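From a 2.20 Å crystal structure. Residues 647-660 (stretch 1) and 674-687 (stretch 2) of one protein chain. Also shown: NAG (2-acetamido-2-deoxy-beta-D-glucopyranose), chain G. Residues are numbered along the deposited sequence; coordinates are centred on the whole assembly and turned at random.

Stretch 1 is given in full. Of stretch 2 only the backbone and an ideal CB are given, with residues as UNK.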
ATOM      1  N   HIS A 647      -7.832  26.791  48.372  1.00 41.97           N
ATOM      2  CA  HIS A 647      -7.893  25.530  49.089  1.00 43.17           C
ATOM      3  C   HIS A 647      -6.902  25.495  50.249  1.00 44.54           C
ATOM      4  O   HIS A 647      -5.681  25.432  50.054  1.00 43.55           O
ATOM      5  CB  HIS A 647      -7.680  24.358  48.118  1.00 42.35           C
ATOM      6  CG  HIS A 647      -8.880  24.066  47.266  1.00 41.55           C
ATOM      7  ND1 HIS A 647      -9.884  23.208  47.662  1.00 42.28           N
ATOM      8  CD2 HIS A 647      -9.246  24.538  46.053  1.00 40.10           C
ATOM      9  CE1 HIS A 647     -10.810  23.152  46.722  1.00 37.83           C
ATOM     10  NE2 HIS A 647     -10.443  23.946  45.731  1.00 46.00           N
ATOM     11  N   LEU A 648      -7.452  25.556  51.460  1.00 41.20           N
ATOM     12  CA  LEU A 648      -6.656  25.617  52.675  1.00 41.83           C
ATOM     13  C   LEU A 648      -7.096  24.539  53.660  1.00 41.20           C
ATOM     14  O   LEU A 648      -6.876  24.656  54.865  1.00 47.09           O
ATOM     15  CB  LEU A 648      -6.744  27.011  53.296  1.00 47.80           C
ATOM     16  CG  LEU A 648      -6.137  28.159  52.476  1.00 51.16           C
ATOM     17  CD1 LEU A 648      -6.444  29.522  53.077  1.00 44.05           C
ATOM     18  CD2 LEU A 648      -4.631  27.977  52.341  1.00 61.81           C
ATOM     19  N   GLU A 649      -7.713  23.486  53.129  1.00 40.33           N
ATOM     20  CA  GLU A 649      -8.186  22.354  53.932  1.00 46.81           C
ATOM     21  C   GLU A 649      -7.155  21.747  54.877  1.00 44.71           C
ATOM     22  O   GLU A 649      -5.970  21.607  54.538  1.00 43.92           O
ATOM     23  CB  GLU A 649      -8.739  21.232  53.047  1.00 39.32           C
ATOM     24  CG  GLU A 649      -9.986  21.583  52.269  1.00 41.95           C
ATOM     25  CD  GLU A 649      -9.677  22.136  50.890  1.00 48.56           C
ATOM     26  OE1 GLU A 649     -10.534  21.982  49.990  1.00 44.91           O
ATOM     27  OE2 GLU A 649      -8.573  22.714  50.706  1.00 47.97           O
ATOM     28  N   ASN A 650      -7.638  21.369  56.058  1.00 42.52           N
ATOM     29  CA  ASN A 650      -6.836  20.678  57.069  1.00 43.22           C
ATOM     30  C   ASN A 650      -5.514  21.354  57.431  1.00 45.02           C
ATOM     31  O   ASN A 650      -4.500  20.695  57.626  1.00 46.91           O
ATOM     32  CB  ASN A 650      -6.635  19.199  56.691  1.00 50.72           C
ATOM     33  CG  ASN A 650      -7.967  18.437  56.564  1.00 58.28           C
ATOM     34  OD1 ASN A 650      -8.161  17.642  55.637  1.00 54.34           O
ATOM     35  ND2 ASN A 650      -8.888  18.686  57.499  1.00 65.89           N
ATOM     36  N   ASN A 651      -5.532  22.678  57.514  1.00 46.65           N
ATOM     37  CA  ASN A 651      -4.421  23.418  58.109  1.00 49.52           C
ATOM     38  C   ASN A 651      -4.762  23.763  59.572  1.00 55.68           C
ATOM     39  O   ASN A 651      -5.571  23.064  60.188  1.00 46.16           O
ATOM     40  CB  ASN A 651      -4.104  24.661  57.273  1.00 50.40           C
ATOM     41  CG  ASN A 651      -3.284  24.333  56.024  1.00 52.94           C
ATOM     42  OD1 ASN A 651      -2.059  24.408  56.042  1.00 50.47           O
ATOM     43  ND2 ASN A 651      -3.961  23.968  54.941  1.00 51.83           N
ATOM     44  N   THR A 652      -4.153  24.804  60.143  1.00 48.28           N
ATOM     45  CA  THR A 652      -4.621  25.297  61.446  1.00 52.07           C
ATOM     46  C   THR A 652      -4.810  26.815  61.474  1.00 50.99           C
ATOM     47  O   THR A 652      -4.242  27.504  62.330  1.00 52.40           O
ATOM     48  CB  THR A 652      -3.717  24.867  62.629  1.00 51.00           C
ATOM     49  OG1 THR A 652      -2.382  25.350  62.429  1.00 53.07           O
ATOM     50  CG2 THR A 652      -3.709  23.354  62.785  1.00 51.20           C
ATOM     51  N   LEU A 653      -5.600  27.324  60.530  1.00 46.68           N
ATOM     52  CA  LEU A 653      -5.835  28.758  60.405  1.00 46.71           C
ATOM     53  C   LEU A 653      -6.459  29.329  61.675  1.00 53.42           C
ATOM     54  O   LEU A 653      -7.486  28.835  62.155  1.00 45.85           O
ATOM     55  CB  LEU A 653      -6.747  29.056  59.218  1.00 44.71           C
ATOM     56  CG  LEU A 653      -6.222  28.895  57.796  1.00 44.58           C
ATOM     57  CD1 LEU A 653      -7.325  29.190  56.786  1.00 48.72           C
ATOM     58  CD2 LEU A 653      -5.040  29.798  57.562  1.00 46.61           C
ATOM     59  N   LEU A 654      -5.835  30.372  62.210  1.00 48.96           N
ATOM     60  CA  LEU A 654      -6.310  30.984  63.441  1.00 58.89           C
ATOM     61  C   LEU A 654      -7.316  32.092  63.153  1.00 55.66           C
ATOM     62  O   LEU A 654      -8.264  32.287  63.903  1.00 56.21           O
ATOM     63  CB  LEU A 654      -5.137  31.526  64.253  1.00 54.94           C
ATOM     64  CG  LEU A 654      -4.106  30.482  64.692  1.00 55.24           C
ATOM     65  CD1 LEU A 654      -2.966  31.156  65.425  1.00 57.21           C
ATOM     66  CD2 LEU A 654      -4.750  29.385  65.551  1.00 53.63           C
ATOM     67  N   ARG A 655      -7.108  32.799  62.049  1.00 51.42           N
ATOM     68  CA  ARG A 655      -7.978  33.898  61.669  1.00 53.46           C
ATOM     69  C   ARG A 655      -7.888  34.096  60.154  1.00 53.41           C
ATOM     70  O   ARG A 655      -6.968  33.594  59.520  1.00 57.56           O
ATOM     71  CB  ARG A 655      -7.552  35.164  62.415  1.00 61.31           C
ATOM     72  CG  ARG A 655      -8.510  36.339  62.314  1.00 67.51           C
ATOM     73  CD  ARG A 655      -7.985  37.566  63.079  1.00 82.47           C
ATOM     74  NE  ARG A 655      -7.662  37.267  64.476  1.00 90.65           N
ATOM     75  CZ  ARG A 655      -8.565  37.065  65.436  1.00 94.50           C
ATOM     76  NH1 ARG A 655      -9.865  37.119  65.158  1.00 95.40           N
ATOM     77  NH2 ARG A 655      -8.168  36.800  66.676  1.00 94.01           N
ATOM     78  N   LEU A 656      -8.857  34.795  59.572  1.00 50.54           N
ATOM     79  CA  LEU A 656      -8.797  35.169  58.167  1.00 45.62           C
ATOM     80  C   LEU A 656      -8.297  36.610  58.051  1.00 53.62           C
ATOM     81  O   LEU A 656      -8.456  37.403  58.983  1.00 52.95           O
ATOM     82  CB  LEU A 656     -10.173  35.032  57.523  1.00 43.51           C
ATOM     83  CG  LEU A 656     -10.741  33.615  57.413  1.00 42.10           C
ATOM     84  CD1 LEU A 656     -12.148  33.636  56.823  1.00 39.75           C
ATOM     85  CD2 LEU A 656      -9.823  32.718  56.579  1.00 41.49           C
ATOM     86  N   PRO A 657      -7.677  36.959  56.913  1.00 54.89           N
ATOM     87  CA  PRO A 657      -7.279  38.358  56.730  1.00 55.81           C
ATOM     88  C   PRO A 657      -8.499  39.168  56.305  1.00 55.85           C
ATOM     89  O   PRO A 657      -9.558  38.573  56.079  1.00 47.52           O
ATOM     90  CB  PRO A 657      -6.259  38.281  55.589  1.00 51.17           C
ATOM     91  CG  PRO A 657      -6.704  37.113  54.783  1.00 63.37           C
ATOM     92  CD  PRO A 657      -7.272  36.115  55.774  1.00 59.59           C
ATOM     93  N   SER A 658      -8.368  40.489  56.201  1.00 55.78           N
ATOM     94  CA  SER A 658      -9.492  41.310  55.751  1.00 58.88           C
ATOM     95  C   SER A 658      -9.736  41.146  54.247  1.00 58.75           C
ATOM     96  O   SER A 658      -8.847  40.725  53.503  1.00 50.57           O
ATOM     97  CB  SER A 658      -9.300  42.783  56.123  1.00 53.95           C
ATOM     98  OG  SER A 658      -8.537  43.465  55.159  1.00 55.63           O
ATOM     99  N   ALA A 659     -10.951  41.472  53.813  1.00 55.90           N
ATOM    100  CA  ALA A 659     -11.356  41.275  52.425  1.00 52.61           C
ATOM    101  C   ALA A 659     -10.649  42.216  51.445  1.00 60.48           C
ATOM    102  O   ALA A 659     -10.757  42.039  50.236  1.00 60.33           O
ATOM    103  CB  ALA A 659     -12.868  41.410  52.298  1.00 50.15           C
ATOM    104  N   ASN A 660      -9.931  43.210  51.960  1.00 67.11           N
ATOM    105  CA  ASN A 660      -9.224  44.172  51.110  1.00 71.03           C
ATOM    106  C   ASN A 660      -7.835  43.710  50.690  1.00 68.75           C
ATOM    107  O   ASN A 660      -7.161  44.371  49.903  1.00 70.92           O
ATOM    108  CB  ASN A 660      -9.130  45.531  51.801  1.00 77.68           C
ATOM    109  CG  ASN A 660     -10.365  46.374  51.584  1.00 87.13           C
ATOM    110  OD1 ASN A 660     -10.918  46.407  50.483  1.00 93.76           O
ATOM    111  ND2 ASN A 660     -10.814  47.057  52.632  1.00 86.70           N
ATOM    112  N   UNK A 674     -11.531  22.111  58.298  1.00 40.42           N
ATOM    113  CA  UNK A 674     -10.485  21.507  59.105  1.00 38.94           C
ATOM    114  C   UNK A 674      -9.435  22.479  59.600  1.00 45.70           C
ATOM    115  O   UNK A 674      -8.258  22.150  59.647  1.00 51.80           O
ATOM    116  CB  UNK A 674      -9.799  20.401  58.301  1.00 38.94           C
ATOM    117  N   UNK A 675      -9.862  23.678  59.976  1.00 41.22           N
ATOM    118  CA  UNK A 675      -8.955  24.688  60.491  1.00 41.55           C
ATOM    119  C   UNK A 675      -9.292  25.098  61.933  1.00 52.85           C
ATOM    120  O   UNK A 675     -10.144  24.474  62.567  1.00 44.54           O
ATOM    121  CB  UNK A 675      -8.984  25.916  59.579  1.00 41.55           C
ATOM    122  N   UNK A 676      -8.616  26.125  62.448  1.00 43.80           N
ATOM    123  CA  UNK A 676      -8.775  26.529  63.843  1.00 47.02           C
ATOM    124  C   UNK A 676      -9.549  27.841  64.021  1.00 46.83           C
ATOM    125  O   UNK A 676      -9.262  28.603  64.943  1.00 50.01           O
ATOM    126  CB  UNK A 676      -7.396  26.664  64.491  1.00 47.02           C
ATOM    127  N   UNK A 677     -10.507  28.116  63.139  1.00 42.70           N
ATOM    128  CA  UNK A 677     -11.189  29.408  63.132  1.00 42.49           C
ATOM    129  C   UNK A 677     -12.164  29.534  64.295  1.00 49.86           C
ATOM    130  O   UNK A 677     -13.036  28.681  64.472  1.00 41.63           O
ATOM    131  CB  UNK A 677     -11.929  29.609  61.808  1.00 42.49           C
ATOM    132  N   UNK A 678     -12.034  30.611  65.069  1.00 45.43           N
ATOM    133  CA  UNK A 678     -12.919  30.824  66.215  1.00 48.30           C
ATOM    134  C   UNK A 678     -13.994  31.896  65.987  1.00 51.95           C
ATOM    135  O   UNK A 678     -14.961  31.978  66.736  1.00 59.29           O
ATOM    136  CB  UNK A 678     -12.079  31.209  67.434  1.00 48.30           C
ATOM    137  N   UNK A 679     -13.837  32.705  64.947  1.00 49.70           N
ATOM    138  CA  UNK A 679     -14.817  33.742  64.646  1.00 46.61           C
ATOM    139  C   UNK A 679     -14.703  34.207  63.201  1.00 49.67           C
ATOM    140  O   UNK A 679     -13.634  34.151  62.605  1.00 59.75           O
ATOM    141  CB  UNK A 679     -14.643  34.930  65.595  1.00 46.61           C
ATOM    142  N   UNK A 680     -15.819  34.643  62.631  1.00 48.31           N
ATOM    143  CA  UNK A 680     -15.831  35.141  61.268  1.00 49.07           C
ATOM    144  C   UNK A 680     -16.427  36.536  61.216  1.00 53.15           C
ATOM    145  O   UNK A 680     -17.584  36.742  61.574  1.00 57.16           O
ATOM    146  CB  UNK A 680     -16.611  34.193  60.355  1.00 49.07           C
ATOM    147  N   UNK A 681     -15.644  37.497  60.750  1.00 53.02           N
ATOM    148  CA  UNK A 681     -16.178  38.826  60.525  1.00 53.03           C
ATOM    149  C   UNK A 681     -16.523  38.969  59.056  1.00 53.92           C
ATOM    150  O   UNK A 681     -15.800  38.467  58.191  1.00 51.04           O
ATOM    151  CB  UNK A 681     -15.186  39.905  60.964  1.00 53.03           C
ATOM    152  N   UNK A 682     -17.624  39.656  58.776  1.00 43.19           N
ATOM    153  CA  UNK A 682     -18.035  39.926  57.404  1.00 48.53           C
ATOM    154  C   UNK A 682     -16.962  40.706  56.616  1.00 52.52           C
ATOM    155  O   UNK A 682     -16.872  40.589  55.395  1.00 54.51           O
ATOM    156  CB  UNK A 682     -19.351  40.706  57.406  1.00 48.53           C
ATOM    157  N   UNK A 683     -16.134  41.488  57.308  1.00 58.05           N
ATOM    158  CA  UNK A 683     -15.075  42.227  56.619  1.00 67.88           C
ATOM    159  C   UNK A 683     -13.830  41.369  56.372  1.00 61.68           C
ATOM    160  O   UNK A 683     -12.807  41.862  55.892  1.00 60.82           O
ATOM    161  CB  UNK A 683     -14.693  43.466  57.432  1.00 67.88           C
ATOM    162  N   UNK A 684     -13.936  40.086  56.707  1.00 56.58           N
ATOM    163  CA  UNK A 684     -12.922  39.102  56.356  1.00 56.31           C
ATOM    164  C   UNK A 684     -13.377  38.288  55.147  1.00 49.76           C
ATOM    165  O   UNK A 684     -12.666  37.395  54.700  1.00 45.52           O
ATOM    166  CB  UNK A 684     -12.629  38.183  57.543  1.00 56.31           C
ATOM    167  N   UNK A 685     -14.565  38.591  54.625  1.00 47.66           N
ATOM    168  CA  UNK A 685     -15.136  37.789  53.543  1.00 47.26           C
ATOM    169  C   UNK A 685     -15.031  38.472  52.194  1.00 45.10           C
ATOM    170  O   UNK A 685     -15.646  39.507  51.983  1.00 46.11           O
ATOM    171  CB  UNK A 685     -16.603  37.474  53.841  1.00 47.26           C
ATOM    172  N   UNK A 686     -14.260  37.879  51.268  1.00 51.34           N
ATOM    173  CA  UNK A 686     -14.102  38.449  49.924  1.00 50.64           C
ATOM    174  C   UNK A 686     -15.441  38.714  49.240  1.00 49.35           C
ATOM    175  O   UNK A 686     -16.405  37.973  49.431  1.00 47.79           O
ATOM    176  CB  UNK A 686     -13.262  37.511  49.055  1.00 50.64           C
ATOM    177  N   UNK A 687     -15.485  39.783  48.458  1.00 54.61           N
ATOM    178  CA  UNK A 687     -16.739  40.321  47.945  1.00 56.33           C
ATOM    179  C   UNK A 687     -17.377  39.476  46.833  1.00 54.18           C
ATOM    180  O   UNK A 687     -18.597  39.426  46.713  1.00 53.46           O
ATOM    181  CB  UNK A 687     -16.499  41.740  47.425  1.00 56.33           C
TER
HETATM  182  C1  NAG G   1      -5.747  24.038  66.486  1.00 43.69           C
HETATM  183  C2  NAG G   1      -4.530  24.064  67.410  1.00 52.22           C
HETATM  184  C3  NAG G   1      -4.110  22.638  67.766  1.00 64.28           C
HETATM  185  C4  NAG G   1      -5.290  21.833  68.295  1.00 69.41           C
HETATM  186  C5  NAG G   1      -6.477  21.934  67.338  1.00 67.74           C
HETATM  187  C6  NAG G   1      -7.738  21.303  67.882  1.00 73.88           C
HETATM  188  C7  NAG G   1      -3.230  26.090  66.875  1.00 60.41           C
HETATM  189  C8  NAG G   1      -2.037  26.629  66.138  1.00 54.90           C
HETATM  190  N2  NAG G   1      -3.426  24.770  66.779  1.00 57.07           N
HETATM  191  O3  NAG G   1      -3.062  22.656  68.730  1.00 64.97           O
HETATM  192  O4  NAG G   1      -4.887  20.472  68.406  1.00 73.02           O
HETATM  193  O5  NAG G   1      -6.790  23.312  67.094  1.00 60.61           O
HETATM  194  O6  NAG G   1      -8.197  20.255  67.039  1.00 81.73           O
HETATM  195  O7  NAG G   1      -3.979  26.815  67.523  1.00 64.04           O

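Position 674 has phi 87° and psi 38°, a region that by itself favours glycine, and its ideal CB would lie 2.1 Å from ND2 of N650, a clash. The residue is G674.

At 675 CA-to-CB runs sideways, with the CB 3.8 Å from N of L653. Stretch 1 offers a backbone donor there, N of L653, and a backbone acceptor, O of L648, at the turn from L648 to N651. A short side chain carrying both an acceptor and a donor fits, so an amide is the natural reading. N675 does both jobs: N of L653 donates to OD1 of N675 (2.9 Å), and ND2 of N675 donates to O of L648 (3.0 Å), both nearly straight.

Position 676 points toward stretch 1, its CB a tight 3.2 Å from O of L653. The sugar decides the case: its C1 lies nearby with no partner visible, which calls for asparagine as the glycan anchor. N676 supplies it, ND2 bonded covalently to C1 of NAG at 1.4 Å, while N of N676 makes a weak hydrogen bond to O of L653 (3.0 Å).

From 677 the CB points sideways, but L653 and L656 offer an apolar surface within reach of a longer side chain; leucine, isoleucine or methionine would suit. L677 is found, its CD2 4.2 Å from both CB of L653 and CG of L656.

Positions 678 and 679 point sideways beside L654 and R655, where small polar groups are easily accepted. They are T678, whose N donates to a water that also donates to O of L654, and S679, whose OG stands 3.9 Å from NH1 of R655.

The CB of 680 has nothing of stretch 1 within 5.5 Å; only a long side chain could return, and I680 does, CD1 to CD1 of L656 at 4.1 Å. Stretch 1 sets no demand at 681 or 682, D681 and V682. At 683 CB runs sideways, equally unconstrained; D683 is found, its O accepting from N of A659 (2.8 Å).

At 684 the CB sits 4.0 Å from CB of L656, beside the backbone of P657. A flexible chain, apolar near its root, would suit, with or without a polar end. Q684 lies along L656 and R655, and its OE1 accepts from N of D681 (3.0 Å).

Position 685 points away, leaving the choice open: L685, whose O meets CB of A659 at 3.4 Å. At 686 CB runs sideways, 5.1 Å from CB of A659; a compact side chain suits, and P686 is found. Position 687 is free: T687, its N joined by water to O of A659.

Stretch 2 (674-687) GNNLTSIDVDQLPT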
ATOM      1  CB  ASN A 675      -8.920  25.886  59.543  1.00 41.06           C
ATOM      2  CG  ASN A 675      -8.024  25.639  58.339  1.00 43.26           C
ATOM      3  OD1 ASN A 675      -6.807  25.724  58.450  1.00 45.12           O
ATOM      4  ND2 ASN A 675      -8.618  25.322  57.194  1.00 40.10           N
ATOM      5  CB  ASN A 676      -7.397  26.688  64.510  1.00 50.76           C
ATOM      6  CG  ASN A 676      -6.786  25.364  64.955  1.00 52.91           C
ATOM      7  OD1 ASN A 676      -6.856  24.359  64.249  1.00 49.94           O
ATOM      8  ND2 ASN A 676      -6.180  25.367  66.136  1.00 72.30           N
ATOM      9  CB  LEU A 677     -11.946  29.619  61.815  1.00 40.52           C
ATOM     10  CG  LEU A 677     -11.107  29.802  60.540  1.00 41.08           C
ATOM     11  CD1 LEU A 677     -11.965  29.910  59.287  1.00 38.70           C
ATOM     12  CD2 LEU A 677     -10.202  31.017  60.687  1.00 43.94           C
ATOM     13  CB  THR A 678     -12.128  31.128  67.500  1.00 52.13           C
ATOM     14  OG1 THR A 678     -11.238  32.232  67.281  1.00 49.22           O
ATOM     15  CG2 THR A 678     -11.325  29.903  67.930  1.00 53.17           C
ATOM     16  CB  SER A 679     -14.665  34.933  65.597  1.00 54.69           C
ATOM     17  OG  SER A 679     -13.326  35.396  65.610  1.00 63.38           O
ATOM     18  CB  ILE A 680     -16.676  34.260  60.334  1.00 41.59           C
ATOM     19  CG1 ILE A 680     -16.206  32.804  60.364  1.00 46.40           C
ATOM     20  CG2 ILE A 680     -16.623  34.812  58.916  1.00 46.87           C
ATOM     21  CD1 ILE A 680     -14.848  32.567  59.708  1.00 41.79           C
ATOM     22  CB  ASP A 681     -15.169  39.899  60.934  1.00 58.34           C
ATOM     23  CG  ASP A 681     -15.842  41.205  61.313  1.00 68.51           C
ATOM     24  OD1 ASP A 681     -16.271  41.948  60.404  1.00 64.38           O
ATOM     25  OD2 ASP A 681     -15.952  41.485  62.527  1.00 73.19           O
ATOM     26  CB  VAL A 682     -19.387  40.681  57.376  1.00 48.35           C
ATOM     27  CG1 VAL A 682     -19.234  42.060  58.025  1.00 51.48           C
ATOM     28  CG2 VAL A 682     -19.919  40.799  55.952  1.00 47.46           C
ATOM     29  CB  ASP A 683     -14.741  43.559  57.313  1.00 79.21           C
ATOM     30  CG  ASP A 683     -14.257  43.386  58.744  1.00 93.71           C
ATOM     31  OD1 ASP A 683     -13.380  42.532  59.000  1.00 96.56           O
ATOM     32  OD2 ASP A 683     -14.753  44.128  59.622  1.00102.75           O
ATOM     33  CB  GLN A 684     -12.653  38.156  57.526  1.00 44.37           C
ATOM     34  CG  GLN A 684     -11.832  38.755  58.659  1.00 47.64           C
ATOM     35  CD  GLN A 684     -11.902  37.913  59.928  1.00 54.43           C
ATOM     36  OE1 GLN A 684     -12.768  37.047  60.069  1.00 56.52           O
ATOM     37  NE2 GLN A 684     -10.989  38.162  60.855  1.00 59.45           N
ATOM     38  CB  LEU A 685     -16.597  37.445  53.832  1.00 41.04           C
ATOM     39  CG  LEU A 685     -16.851  36.634  55.103  1.00 41.94           C
ATOM     40  CD1 LEU A 685     -18.346  36.470  55.339  1.00 36.91           C
ATOM     41  CD2 LEU A 685     -16.158  35.282  55.018  1.00 42.77           C
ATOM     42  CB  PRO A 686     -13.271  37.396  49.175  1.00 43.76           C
ATOM     43  CG  PRO A 686     -13.167  36.215  50.098  1.00 50.78           C
ATOM     44  CD  PRO A 686     -13.373  36.726  51.483  1.00 51.28           C
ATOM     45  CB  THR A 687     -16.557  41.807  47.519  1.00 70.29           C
ATOM     46  OG1 THR A 687     -17.450  42.628  48.279  1.00 69.32           O
ATOM     47  CG2 THR A 687     -16.802  42.015  46.018  1.00 67.39           C
TER
HETATM   48  O   HOH W   1     -10.763  33.171  63.786  1.00 43.12           O
HETATM   49  O   HOH W   2     -11.205  34.594  61.554  1.00 38.71           O
HETATM   50  O   HOH W   3     -12.940  41.520  48.901  1.00 41.52           O
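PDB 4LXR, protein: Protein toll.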